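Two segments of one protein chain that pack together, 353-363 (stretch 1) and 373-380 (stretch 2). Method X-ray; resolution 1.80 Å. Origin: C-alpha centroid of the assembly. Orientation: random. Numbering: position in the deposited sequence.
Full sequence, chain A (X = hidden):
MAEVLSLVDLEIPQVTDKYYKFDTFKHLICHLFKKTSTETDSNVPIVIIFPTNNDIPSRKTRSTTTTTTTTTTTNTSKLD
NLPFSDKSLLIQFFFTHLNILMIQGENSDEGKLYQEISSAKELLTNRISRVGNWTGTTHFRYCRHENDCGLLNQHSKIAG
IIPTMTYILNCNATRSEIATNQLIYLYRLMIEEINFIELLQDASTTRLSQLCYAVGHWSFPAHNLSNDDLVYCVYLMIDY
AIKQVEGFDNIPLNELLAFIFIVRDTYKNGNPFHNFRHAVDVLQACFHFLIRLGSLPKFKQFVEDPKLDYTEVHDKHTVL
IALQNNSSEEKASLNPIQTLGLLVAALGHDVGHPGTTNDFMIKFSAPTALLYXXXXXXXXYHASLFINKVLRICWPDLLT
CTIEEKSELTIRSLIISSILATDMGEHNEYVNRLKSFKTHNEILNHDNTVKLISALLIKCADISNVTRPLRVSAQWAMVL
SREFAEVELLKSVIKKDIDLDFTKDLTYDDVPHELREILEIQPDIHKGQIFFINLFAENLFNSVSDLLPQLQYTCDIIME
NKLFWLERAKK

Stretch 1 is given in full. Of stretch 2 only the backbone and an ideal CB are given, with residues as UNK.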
# COMPACT_ATOMS: atom_id res chain seq x y z
N HIS A 353 -5.47 -0.96 4.44
CA HIS A 353 -6.81 -1.02 3.86
C HIS A 353 -7.34 -2.44 4.02
O HIS A 353 -6.64 -3.37 3.68
CB HIS A 353 -6.75 -0.60 2.38
CG HIS A 353 -8.07 -0.28 1.76
ND1 HIS A 353 -9.06 -1.21 1.59
CD2 HIS A 353 -8.54 0.87 1.20
CE1 HIS A 353 -10.09 -0.66 0.98
NE2 HIS A 353 -9.81 0.60 0.74
N PRO A 354 -8.55 -2.62 4.58
CA PRO A 354 -9.07 -3.95 4.90
C PRO A 354 -9.84 -4.63 3.75
O PRO A 354 -10.32 -5.75 3.92
CB PRO A 354 -10.04 -3.66 6.05
CG PRO A 354 -10.60 -2.34 5.68
CD PRO A 354 -9.46 -1.57 5.09
N GLY A 355 -9.93 -3.97 2.62
CA GLY A 355 -10.58 -4.53 1.43
C GLY A 355 -12.07 -4.20 1.35
O GLY A 355 -12.80 -4.88 0.63
N THR A 356 -12.51 -3.18 2.08
CA THR A 356 -13.92 -2.73 2.05
C THR A 356 -14.05 -1.33 1.42
O THR A 356 -13.26 -0.97 0.56
CB THR A 356 -14.56 -2.81 3.46
OG1 THR A 356 -13.87 -1.93 4.35
CG2 THR A 356 -14.48 -4.20 4.02
N THR A 357 -15.06 -0.55 1.80
CA THR A 357 -15.28 0.80 1.29
C THR A 357 -15.82 1.64 2.44
O THR A 357 -16.34 1.08 3.41
CB THR A 357 -16.39 0.84 0.20
OG1 THR A 357 -17.61 0.34 0.76
CG2 THR A 357 -16.01 -0.01 -1.01
N ASN A 358 -15.75 2.96 2.32
CA ASN A 358 -16.35 3.84 3.32
C ASN A 358 -17.84 3.55 3.49
O ASN A 358 -18.33 3.44 4.61
CB ASN A 358 -16.11 5.33 3.02
CG ASN A 358 -14.70 5.79 3.37
OD1 ASN A 358 -14.02 5.17 4.17
ND2 ASN A 358 -14.27 6.89 2.76
N ASP A 359 -18.55 3.36 2.38
CA ASP A 359 -19.97 3.05 2.45
C ASP A 359 -20.28 1.82 3.30
O ASP A 359 -21.21 1.85 4.11
CB ASP A 359 -20.57 2.89 1.04
CG ASP A 359 -20.67 4.22 0.30
OD1 ASP A 359 -20.79 5.27 0.97
OD2 ASP A 359 -20.62 4.22 -0.96
N PHE A 360 -19.49 0.76 3.14
CA PHE A 360 -19.70 -0.45 3.91
C PHE A 360 -19.43 -0.21 5.40
O PHE A 360 -20.20 -0.63 6.25
CB PHE A 360 -18.79 -1.58 3.40
CG PHE A 360 -18.69 -2.72 4.34
CD1 PHE A 360 -19.63 -3.74 4.31
CD2 PHE A 360 -17.67 -2.77 5.30
CE1 PHE A 360 -19.53 -4.79 5.20
CE2 PHE A 360 -17.58 -3.82 6.19
CZ PHE A 360 -18.52 -4.84 6.13
N MET A 361 -18.30 0.45 5.70
CA MET A 361 -17.92 0.69 7.10
C MET A 361 -18.99 1.54 7.80
O MET A 361 -19.34 1.28 8.97
CB MET A 361 -16.56 1.38 7.19
CG MET A 361 -15.41 0.62 6.52
SD MET A 361 -15.01 -0.91 7.35
CE MET A 361 -14.00 -0.27 8.69
N ILE A 362 -19.53 2.53 7.08
CA ILE A 362 -20.59 3.40 7.62
C ILE A 362 -21.88 2.61 7.83
O ILE A 362 -22.46 2.59 8.93
CB ILE A 362 -20.82 4.61 6.71
CG1 ILE A 362 -19.61 5.55 6.73
CG2 ILE A 362 -22.08 5.38 7.11
CD1 ILE A 362 -19.54 6.52 5.56
N LYS A 363 -22.34 1.93 6.79
CA LYS A 363 -23.66 1.29 6.85
C LYS A 363 -23.72 0.15 7.86
O LYS A 363 -24.76 -0.08 8.47
CB LYS A 363 -24.09 0.83 5.45
CG LYS A 363 -24.25 1.97 4.46
CD LYS A 363 -25.47 2.86 4.73
CE LYS A 363 -25.59 3.96 3.68
NZ LYS A 363 -26.82 4.78 3.83
N UNK A 373 -16.73 9.24 13.02
CA UNK A 373 -18.03 9.87 12.84
C UNK A 373 -18.53 9.81 11.41
O UNK A 373 -19.14 10.76 10.93
CB UNK A 373 -17.97 11.33 13.29
N UNK A 374 -18.24 8.70 10.74
CA UNK A 374 -18.56 8.52 9.32
C UNK A 374 -17.82 9.45 8.34
O UNK A 374 -18.12 9.41 7.14
CB UNK A 374 -20.07 8.72 9.13
N UNK A 375 -16.88 10.26 8.83
CA UNK A 375 -16.19 11.23 7.99
C UNK A 375 -14.84 10.69 7.51
O UNK A 375 -13.97 10.42 8.32
CB UNK A 375 -15.99 12.54 8.75
N UNK A 376 -14.69 10.52 6.19
CA UNK A 376 -13.43 10.05 5.59
C UNK A 376 -12.84 8.89 6.38
O UNK A 376 -11.69 8.96 6.80
CB UNK A 376 -12.42 11.19 5.51
N UNK A 377 -13.62 7.84 6.57
CA UNK A 377 -13.32 6.81 7.58
C UNK A 377 -12.00 6.09 7.28
O UNK A 377 -11.06 6.13 8.07
CB UNK A 377 -14.46 5.79 7.65
N UNK A 378 -11.92 5.45 6.11
CA UNK A 378 -10.73 4.69 5.77
C UNK A 378 -9.53 5.61 5.56
O UNK A 378 -8.43 5.28 5.99
CB UNK A 378 -10.98 3.85 4.52
N UNK A 379 -9.74 6.78 4.97
CA UNK A 379 -8.64 7.69 4.69
C UNK A 379 -8.04 8.26 5.98
O UNK A 379 -6.83 8.51 6.07
CB UNK A 379 -9.12 8.83 3.78
N UNK A 380 -8.90 8.53 6.97
CA UNK A 380 -8.41 8.96 8.27
C UNK A 380 -7.52 7.89 8.91
O UNK A 380 -6.47 8.20 9.46
CB UNK A 380 -9.59 9.29 9.19

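Position 373 has phi/psi of 56/36, a left-handed conformation in which glycine, asparagine and aspartate are the commonest residues, and its ideal CB finds nothing of stretch 1 within 5.5 Å. Stretch 1 therefore sets no requirement; the residue is Asn373, which makes no contact across the interface.

Position 374 is also left-handed (66/5), again favouring glycine, asparagine or aspartate. Here the ideal CB points sideways and lies 4.0 Å from Ile362 CG1, so a short side chain would pass along the isoleucine near the end of the helix 358-363. The residue is Asp374. Its OD2 lies 3.6 Å from Ile362 CG2, a packing contact, while a water donates to both Asp374 OD1 (2.9 Å) and Ile362 O (2.8 Å), bridging the carboxylate to the helix backbone.

At 375 CA-to-CB points away, with no stretch 1 atom near the ideal CB; many side chains would fit, long polar ones included. It is Arg375, which does not touch stretch 1.

Position 376 (43/56) is left-handed too and directs its CB away, 5.4 Å from Asn358 ND2. It is the N-cap position, where serine, threonine, aspartate and asparagine are common. Ser376 is found, although its side chain makes no capping bond.

Position 377 points toward stretch 1. Its ideal CB is 3.6 Å from Asn358 OD1, 4.9 Å from Met361 CB and 5.2 Å from Ile362 CG1, so a compact apolar residue such as alanine, valine or isoleucine is plausible. Val377 places CG1 4.3 Å from Met361 CB and CG2 4.3 Å from Ile362 CG1, spreading its two methyls over different neighbours.

At 378 the backbone N is 2.9 Å from Asn358 OD1 and donates to it at 167°. CA-to-CB points toward an apolar hollow lined by His353, Pro354 and Met361, which suits leucine or methionine. Leu378 fills it, and stretch 1 covers 116 Å² of it, the largest covered area of any residue here: CD1 sits 3.9 Å from His353 NE2, and CD2 lies 3.9 Å from Pro354 CD and 4.2 Å from Met361 CG.

At 379 the ideal CB points sideways with nothing near, yet Asn358 ND2 offers a donor to a side chain long enough to turn back, such as glutamate or glutamine. Glu379 does so, with chi2 at 80° (p): its OE1 accepts from Asn358 ND2 at 2.8 Å and 177°. Asn358 thus bonds to both 378 and 379.

Position 380 is out of reach and leaves the choice open; it is Ser380, whose OG donates to Ser376 O at 2.6 Å.

Stretch 2, residues 373-380: NDRSVLES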
# COMPACT_ATOMS: atom_id res chain seq x y z
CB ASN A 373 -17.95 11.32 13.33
CG ASN A 373 -17.45 11.40 14.75
OD1 ASN A 373 -18.00 10.78 15.66
ND2 ASN A 373 -16.36 12.12 14.94
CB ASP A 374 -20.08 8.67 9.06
CG ASP A 374 -20.91 7.64 9.78
OD1 ASP A 374 -20.35 6.68 10.34
OD2 ASP A 374 -22.16 7.79 9.77
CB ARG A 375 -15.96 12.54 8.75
CG ARG A 375 -17.24 13.24 9.18
CD ARG A 375 -18.10 13.61 7.98
NE ARG A 375 -19.31 14.33 8.37
CZ ARG A 375 -19.37 15.64 8.61
NH1 ARG A 375 -18.28 16.41 8.52
NH2 ARG A 375 -20.54 16.19 8.94
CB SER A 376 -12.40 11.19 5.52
OG SER A 376 -12.86 12.26 4.74
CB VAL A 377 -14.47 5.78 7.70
CG1 VAL A 377 -14.08 4.58 8.55
CG2 VAL A 377 -15.73 6.45 8.25
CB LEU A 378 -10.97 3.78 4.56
CG LEU A 378 -11.94 2.62 4.80
CD1 LEU A 378 -12.19 1.84 3.51
CD2 LEU A 378 -11.44 1.69 5.90
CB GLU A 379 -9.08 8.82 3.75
CG GLU A 379 -9.48 8.36 2.35
CD GLU A 379 -10.89 7.77 2.26
OE1 GLU A 379 -11.69 7.90 3.21
OE2 GLU A 379 -11.21 7.16 1.22
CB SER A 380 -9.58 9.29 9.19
OG SER A 380 -10.40 10.31 8.64
O HOH W 1 -21.74 4.29 11.07
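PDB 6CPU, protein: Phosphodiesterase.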